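Local structure of esterase E25 (Uncultured bacterium, 4Q05) at residues G233-D238 and S306-T311; E112-Y117 and L165-R170. The protein probably hydrolyses ester bonds as a dimeric esterase of the bacterial hormone-sensitive lipase family, with an alpha/beta hydrolase fold. All coordinates share one frame; numbering follows the deposited sequence.

Contact 1: G233-D238 and S306-T311; sequences GTPGAD and SATVRT
The chain leaving strand 229-235 bends round one flank of helix 305-317, bringing CA of Thr-234 within 5.8 Å of CA of Thr-308 and CA of Ala-237 within 5.5 Å of CA of Ala-307. It turns a corner at Gly-233 and Thr-234, and an inverse gamma turn centred on Gly-236 bends it further. Ahead of this turn, the Pro-235 ring meets the Thr-308 side chain at roughly a right angle, with CD of Pro-235 3.3 Å from OG1 of Thr-308. That hydroxyl is hydrogen-bonded to the backbone O of Leu-304, one turn earlier, and so presents an engaged oxygen to the ring. The methyl of Ala-307 fits against the backbone, its CB 3.4 Å from O of Pro-235. Beyond the turn, CB of Ala-237 points at the helix and lies only 3.0 Å from OG1 of Thr-311. With its OG1 beside its own backbone N (chi1 -63°), Thr-311 returns that hydroxyl to O of Ala-307 at 2.8 Å, an oxygen that also accepts from N of Thr-311. At the far end Arg-310 grips Asp-238 end-on: NH1 donates to OD2 of Asp-238 at 2.8 Å (N-H...O 148°), and NH2 reaches the same oxygen at 3.1 Å. OD2 lies at the guanidinium edge but is met on its anti side, the carboxylate and guanidinium planes being 66° apart. The other carboxylate oxygen bonds Ser-240 OG, while Thr-234 OG1 bonds both Asp-302 and His-332, the probable acid and base of a catalytic triad with Ser-206. A buried single-oxygen salt bridge and small, close-fitting side chains fix the loop on the helix, and Thr-234, at the start of this loop, is consistent with a second-shell residue orienting Asp-302 and His-332.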
ATOM      1  N   GLY A 233      -0.331  -1.382  12.830  1.00 24.49           N
ATOM      2  CA  GLY A 233      -0.442  -0.070  12.284  1.00 23.48           C
ATOM      3  C   GLY A 233       0.922   0.540  12.284  1.00 26.23           C
ATOM      4  O   GLY A 233       1.574   0.459  13.279  1.00 27.53           O
ATOM      5  N   THR A 234       1.320   1.096  11.154  1.00 22.51           N
ATOM      6  CA  THR A 234       2.606   1.732  10.939  1.00 23.91           C
ATOM      7  C   THR A 234       3.729   1.104  11.800  1.00 23.50           C
ATOM      8  O   THR A 234       4.316   1.732  12.617  1.00 24.70           O
ATOM      9  CB  THR A 234       2.503   3.266  11.072  1.00 27.57           C
ATOM     10  OG1 THR A 234       3.735   3.870  10.764  1.00 24.54           O
ATOM     11  CG2 THR A 234       2.071   3.671  12.443  1.00 23.20           C
ATOM     12  N   PRO A 235       3.931  -0.261  11.565  1.00 24.15           N
ATOM     13  CA  PRO A 235       4.816  -0.917  12.529  1.00 22.15           C
ATOM     14  C   PRO A 235       6.275  -0.505  12.428  1.00 24.75           C
ATOM     15  O   PRO A 235       6.740  -0.216  11.365  1.00 22.84           O
ATOM     16  CB  PRO A 235       4.666  -2.381  12.193  1.00 22.48           C
ATOM     17  CG  PRO A 235       4.422  -2.418  10.768  1.00 20.02           C
ATOM     18  CD  PRO A 235       3.453  -1.365  10.592  1.00 21.49           C
ATOM     19  N   GLY A 236       6.961  -0.470  13.550  1.00 23.76           N
ATOM     20  CA  GLY A 236       8.373  -0.201  13.563  1.00 22.62           C
ATOM     21  C   GLY A 236       9.071  -1.507  13.295  1.00 27.04           C
ATOM     22  O   GLY A 236       9.765  -2.024  14.140  1.00 24.02           O
ATOM     23  N   ALA A 237       8.812  -2.053  12.119  1.00 20.97           N
ATOM     24  CA  ALA A 237       9.245  -3.409  11.790  1.00 23.78           C
ATOM     25  C   ALA A 237      10.734  -3.492  11.444  1.00 19.86           C
ATOM     26  O   ALA A 237      11.390  -4.496  11.707  1.00 24.61           O
ATOM     27  CB  ALA A 237       8.395  -3.970  10.646  1.00 22.37           C
ATOM     28  N   ASP A 238      11.260  -2.436  10.840  1.00 24.45           N
ATOM     29  CA  ASP A 238      12.702  -2.336  10.573  1.00 26.70           C
ATOM     30  C   ASP A 238      13.187  -0.979  11.037  1.00 22.06           C
ATOM     31  O   ASP A 238      12.876   0.037  10.416  1.00 27.20           O
ATOM     32  CB  ASP A 238      12.987  -2.503   9.076  1.00 25.61           C
ATOM     33  CG  ASP A 238      14.473  -2.473   8.746  1.00 29.21           C
ATOM     34  OD1 ASP A 238      15.296  -2.150   9.638  1.00 25.51           O
ATOM     35  OD2 ASP A 238      14.816  -2.768   7.576  1.00 24.97           O
ATOM     36  N   SER A 306       7.382   2.101   4.161  1.00 23.23           N
ATOM     37  CA  SER A 306       8.208   0.984   3.703  1.00 22.67           C
ATOM     38  C   SER A 306       8.210  -0.148   4.729  1.00 21.81           C
ATOM     39  O   SER A 306       8.058  -1.325   4.378  1.00 24.01           O
ATOM     40  CB  SER A 306       9.654   1.447   3.419  1.00 21.46           C
ATOM     41  OG  SER A 306       9.722   2.227   2.241  1.00 23.79           O
ATOM     42  N   ALA A 307       8.386   0.196   6.001  1.00 20.90           N
ATOM     43  CA  ALA A 307       8.390  -0.830   7.047  1.00 21.42           C
ATOM     44  C   ALA A 307       7.092  -1.622   6.977  1.00 25.50           C
ATOM     45  O   ALA A 307       7.067  -2.846   7.176  1.00 23.95           O
ATOM     46  CB  ALA A 307       8.549  -0.194   8.447  1.00 24.30           C
ATOM     47  N   THR A 308       6.008  -0.914   6.679  1.00 22.33           N
ATOM     48  CA  THR A 308       4.694  -1.527   6.686  1.00 22.86           C
ATOM     49  C   THR A 308       4.495  -2.468   5.499  1.00 22.75           C
ATOM     50  O   THR A 308       4.101  -3.629   5.661  1.00 21.17           O
ATOM     51  CB  THR A 308       3.583  -0.458   6.680  1.00 24.05           C
ATOM     52  OG1 THR A 308       3.789   0.428   7.793  1.00 23.67           O
ATOM     53  CG2 THR A 308       2.192  -1.132   6.784  1.00 18.29           C
ATOM     54  N   VAL A 309       4.765  -1.960   4.310  1.00 19.89           N
ATOM     55  CA  VAL A 309       4.477  -2.727   3.106  1.00 23.26           C
ATOM     56  C   VAL A 309       5.493  -3.853   2.949  1.00 20.81           C
ATOM     57  O   VAL A 309       5.175  -4.906   2.403  1.00 23.04           O
ATOM     58  CB  VAL A 309       4.410  -1.845   1.837  1.00 21.29           C
ATOM     59  CG1 VAL A 309       3.365  -0.738   2.020  1.00 22.42           C
ATOM     60  CG2 VAL A 309       5.768  -1.260   1.481  1.00 20.98           C
ATOM     61  N   ARG A 310       6.705  -3.630   3.445  1.00 22.81           N
ATOM     62  CA  ARG A 310       7.717  -4.685   3.469  1.00 22.05           C
ATOM     63  C   ARG A 310       7.235  -5.791   4.374  1.00 22.17           C
ATOM     64  O   ARG A 310       7.402  -6.964   4.069  1.00 22.75           O
ATOM     65  CB  ARG A 310       9.071  -4.162   3.939  1.00 21.79           C
ATOM     66  CG  ARG A 310       9.805  -3.324   2.893  1.00 21.25           C
ATOM     67  CD  ARG A 310      11.028  -2.668   3.502  1.00 21.74           C
ATOM     68  NE  ARG A 310      11.985  -3.671   3.958  1.00 26.24           N
ATOM     69  CZ  ARG A 310      12.943  -3.449   4.851  1.00 29.31           C
ATOM     70  NH1 ARG A 310      13.074  -2.256   5.415  1.00 26.63           N
ATOM     71  NH2 ARG A 310      13.757  -4.431   5.200  1.00 29.22           N
ATOM     72  N   THR A 311       6.608  -5.430   5.486  1.00 22.11           N
ATOM     73  CA  THR A 311       6.106  -6.451   6.397  1.00 21.06           C
ATOM     74  C   THR A 311       4.915  -7.189   5.782  1.00 20.89           C
ATOM     75  O   THR A 311       4.825  -8.408   5.861  1.00 25.53           O
ATOM     76  CB  THR A 311       5.709  -5.866   7.766  1.00 24.04           C
ATOM     77  OG1 THR A 311       6.867  -5.306   8.409  1.00 21.54           O
ATOM     78  CG2 THR A 311       5.117  -6.955   8.639  1.00 17.34           C
TER

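Contact 2: E112-Y117 and L165-R170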
ATOM      1  N   GLU A 112      -0.198  -9.434  36.817  1.00 28.31           N
ATOM      2  CA  GLU A 112       1.097 -10.034  37.111  1.00 27.64           C
ATOM      3  C   GLU A 112       2.185  -8.977  37.166  1.00 28.37           C
ATOM      4  O   GLU A 112       3.261  -9.144  36.598  1.00 25.10           O
ATOM      5  CB  GLU A 112       1.432 -11.095  36.061  1.00 27.86           C
ATOM      6  CG  GLU A 112       0.437 -12.240  36.078  1.00 30.76           C
ATOM      7  CD  GLU A 112       0.484 -12.984  37.403  1.00 40.90           C
ATOM      8  OE1 GLU A 112       1.610 -13.298  37.839  1.00 37.07           O
ATOM      9  OE2 GLU A 112      -0.585 -13.234  38.010  1.00 40.40           O
ATOM     10  N   GLY A 113       1.888  -7.870  37.838  1.00 27.44           N
ATOM     11  CA  GLY A 113       2.876  -6.829  38.038  1.00 29.04           C
ATOM     12  C   GLY A 113       2.992  -5.872  36.863  1.00 29.16           C
ATOM     13  O   GLY A 113       3.710  -4.881  36.948  1.00 29.31           O
ATOM     14  N   VAL A 114       2.300  -6.167  35.763  1.00 28.03           N
ATOM     15  CA  VAL A 114       2.358  -5.304  34.569  1.00 29.18           C
ATOM     16  C   VAL A 114       1.221  -4.278  34.562  1.00 26.17           C
ATOM     17  O   VAL A 114       0.050  -4.622  34.729  1.00 25.52           O
ATOM     18  CB  VAL A 114       2.297  -6.111  33.235  1.00 29.77           C
ATOM     19  CG1 VAL A 114       2.396  -5.161  32.020  1.00 23.20           C
ATOM     20  CG2 VAL A 114       3.403  -7.167  33.179  1.00 25.64           C
ATOM     21  N   SER A 115       1.580  -3.016  34.367  1.00 27.53           N
ATOM     22  CA  SER A 115       0.598  -1.946  34.225  1.00 28.08           C
ATOM     23  C   SER A 115      -0.256  -2.172  32.974  1.00 28.19           C
ATOM     24  O   SER A 115       0.276  -2.379  31.881  1.00 26.68           O
ATOM     25  CB  SER A 115       1.325  -0.604  34.115  1.00 29.11           C
ATOM     26  OG  SER A 115       0.402   0.463  34.053  1.00 30.62           O
ATOM     27  N   VAL A 116      -1.577  -2.151  33.130  1.00 27.67           N
ATOM     28  CA  VAL A 116      -2.478  -2.268  31.979  1.00 28.12           C
ATOM     29  C   VAL A 116      -3.635  -1.282  32.069  1.00 29.69           C
ATOM     30  O   VAL A 116      -3.926  -0.752  33.132  1.00 28.79           O
ATOM     31  CB  VAL A 116      -3.072  -3.685  31.846  1.00 26.30           C
ATOM     32  CG1 VAL A 116      -1.952  -4.714  31.685  1.00 27.63           C
ATOM     33  CG2 VAL A 116      -3.971  -4.016  33.052  1.00 26.56           C
ATOM     34  N   TYR A 117      -4.301  -1.049  30.944  1.00 26.95           N
ATOM     35  CA  TYR A 117      -5.513  -0.249  30.949  1.00 25.08           C
ATOM     36  C   TYR A 117      -6.613  -1.030  30.287  1.00 26.38           C
ATOM     37  O   TYR A 117      -6.455  -1.495  29.150  1.00 24.65           O
ATOM     38  CB  TYR A 117      -5.295   1.086  30.233  1.00 26.67           C
ATOM     39  CG  TYR A 117      -4.400   2.002  31.019  1.00 30.83           C
ATOM     40  CD1 TYR A 117      -4.917   2.829  32.008  1.00 29.84           C
ATOM     41  CD2 TYR A 117      -3.032   2.005  30.810  1.00 26.21           C
ATOM     42  CE1 TYR A 117      -4.088   3.650  32.752  1.00 29.38           C
ATOM     43  CE2 TYR A 117      -2.202   2.821  31.546  1.00 26.28           C
ATOM     44  CZ  TYR A 117      -2.733   3.639  32.510  1.00 30.32           C
ATOM     45  OH  TYR A 117      -1.899   4.449  33.243  1.00 30.36           O
ATOM     46  N   LEU A 165      -7.493  -4.270  25.949  1.00 26.33           N
ATOM     47  CA  LEU A 165      -6.623  -4.275  27.107  1.00 27.67           C
ATOM     48  C   LEU A 165      -5.288  -3.700  26.634  1.00 25.26           C
ATOM     49  O   LEU A 165      -4.571  -4.332  25.857  1.00 25.74           O
ATOM     50  CB  LEU A 165      -6.446  -5.704  27.626  1.00 27.02           C
ATOM     51  CG  LEU A 165      -5.453  -5.886  28.785  1.00 29.46           C
ATOM     52  CD1 LEU A 165      -5.957  -5.165  30.025  1.00 29.47           C
ATOM     53  CD2 LEU A 165      -5.250  -7.364  29.075  1.00 29.38           C
ATOM     54  N   SER A 166      -4.965  -2.489  27.074  1.00 25.02           N
ATOM     55  CA  SER A 166      -3.738  -1.850  26.613  1.00 27.46           C
ATOM     56  C   SER A 166      -2.616  -2.086  27.601  1.00 27.46           C
ATOM     57  O   SER A 166      -2.758  -1.821  28.791  1.00 27.96           O
ATOM     58  CB  SER A 166      -3.937  -0.350  26.380  1.00 25.11           C
ATOM     59  OG  SER A 166      -2.824   0.188  25.681  1.00 26.76           O
ATOM     60  N   ILE A 167      -1.498  -2.594  27.101  1.00 25.82           N
ATOM     61  CA  ILE A 167      -0.380  -2.917  27.966  1.00 25.03           C
ATOM     62  C   ILE A 167       0.589  -1.744  28.127  1.00 28.52           C
ATOM     63  O   ILE A 167       1.204  -1.288  27.173  1.00 23.41           O
ATOM     64  CB  ILE A 167       0.382  -4.140  27.453  1.00 27.48           C
ATOM     65  CG1 ILE A 167      -0.611  -5.292  27.234  1.00 26.37           C
ATOM     66  CG2 ILE A 167       1.519  -4.480  28.426  1.00 23.04           C
ATOM     67  CD1 ILE A 167      -0.001  -6.547  26.656  1.00 27.88           C
ATOM     68  N   ASP A 168       0.712  -1.271  29.356  1.00 23.50           N
ATOM     69  CA  ASP A 168       1.596  -0.170  29.681  1.00 23.65           C
ATOM     70  C   ASP A 168       2.948  -0.777  30.059  1.00 30.73           C
ATOM     71  O   ASP A 168       3.347  -0.808  31.224  1.00 29.27           O
ATOM     72  CB  ASP A 168       0.978   0.619  30.830  1.00 23.34           C
ATOM     73  CG  ASP A 168       1.879   1.708  31.347  1.00 25.27           C
ATOM     74  OD1 ASP A 168       2.817   2.129  30.638  1.00 29.45           O
ATOM     75  OD2 ASP A 168       1.634   2.153  32.479  1.00 27.96           O
ATOM     76  N   TYR A 169       3.641  -1.281  29.050  1.00 25.13           N
ATOM     77  CA  TYR A 169       4.862  -2.027  29.265  1.00 27.28           C
ATOM     78  C   TYR A 169       5.988  -1.110  29.686  1.00 28.15           C
ATOM     79  O   TYR A 169       6.011   0.070  29.327  1.00 26.04           O
ATOM     80  CB  TYR A 169       5.247  -2.789  27.993  1.00 22.29           C
ATOM     81  CG  TYR A 169       5.142  -1.964  26.722  1.00 24.63           C
ATOM     82  CD1 TYR A 169       6.172  -1.121  26.333  1.00 24.57           C
ATOM     83  CD2 TYR A 169       4.009  -2.034  25.915  1.00 26.00           C
ATOM     84  CE1 TYR A 169       6.090  -0.369  25.169  1.00 25.28           C
ATOM     85  CE2 TYR A 169       3.913  -1.281  24.740  1.00 23.56           C
ATOM     86  CZ  TYR A 169       4.963  -0.453  24.377  1.00 25.39           C
ATOM     87  OH  TYR A 169       4.894   0.282  23.217  1.00 26.46           O
ATOM     88  N   ARG A 170       6.926  -1.663  30.443  1.00 23.53           N
ATOM     89  CA  ARG A 170       8.067  -0.898  30.928  1.00 28.00           C
ATOM     90  C   ARG A 170       8.982  -0.557  29.761  1.00 25.60           C
ATOM     91  O   ARG A 170       9.239  -1.403  28.898  1.00 28.05           O
ATOM     92  CB  ARG A 170       8.841  -1.706  31.989  1.00 28.41           C
ATOM     93  CG  ARG A 170       8.137  -1.860  33.345  1.00 31.00           C
ATOM     94  CD  ARG A 170       8.856  -2.898  34.236  1.00 30.35           C
ATOM     95  NE  ARG A 170       8.886  -4.207  33.589  1.00 35.92           N
ATOM     96  CZ  ARG A 170       9.900  -5.071  33.643  1.00 40.41           C
ATOM     97  NH1 ARG A 170      10.997  -4.781  34.332  1.00 37.01           N
ATOM     98  NH2 ARG A 170       9.810  -6.235  33.001  1.00 33.79           N
TER
HETATM   99  O   HOH W   1       4.290  -2.396  33.354  1.00 27.76           O
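Tyr-117 and Ser-166 form a hydrogen-bonded pair where strand 114-120, the antiparallel strand of the alpha/beta hydrolase sheet, runs beside strand 164-168, whose other neighbour is the parallel strand 132-136. The two bonds of this pair are short and fairly straight: N of Tyr-117 to O of Ser-166 is 2.8 Å, and N of Ser-166 to O of Tyr-117 is 2.7 Å at 165°. Val-116 and Ile-167 follow as a non-hydrogen-bonded pair. N of Asp-168 reaches O of Ser-115 at 2.8 Å, but this bond is bent (143°) and the donor is tilted from the carbonyl plane. Here a water accepts from N of Ser-115 (3.0 Å) and donates to O of Asp-168 (2.8 Å).

On the Val-116 face the contact is apolar. CD1 of Leu-165 sits diagonally against CB of Val-116 at 3.7 Å, and CG1 of Val-114 meets CG2 of Ile-167 at 3.8 Å, with Val-187 of helix 179-194 packed against Val-114 and Ile-111 against Val-116 and Leu-165. On the opposite face CG of Tyr-117 stands beside its backbone N (chi1 -70°), which carries the ring to Asp-168, whose CB meets CE2 of Tyr-117 obliquely at 3.9 Å. Asp-168 OD1 accepts from the backbone N of Gly-146. The chemistry implies a regular hydrogen-bonded pair at Tyr-117 giving way at Ser-115 to one bent direct bond supplemented by a water, between an apolar face and a more polar one.

Overall arrangement
Reading from the N terminus, strand 114-120 is the first contacting segment, and the return of the chain in strand 164-168 closes contact 2 over a loop of 47 residues that includes strand 132-136 and helix 151-160. Contact 1 opens only later, at the end of strand 229-235, and closes at helix 305-317 after 67 residues. The two loops are thus in series, neither nested nor crossed. Both reach the same sheet, yet their centres are about 24 Å apart, on opposite sides of the chain's centre, with nearest atoms about 10 Å apart. Contact 2 joins two strands near one edge, whereas contact 1 ties the exit of an interior strand, 229-235, to a helix covering the sheet.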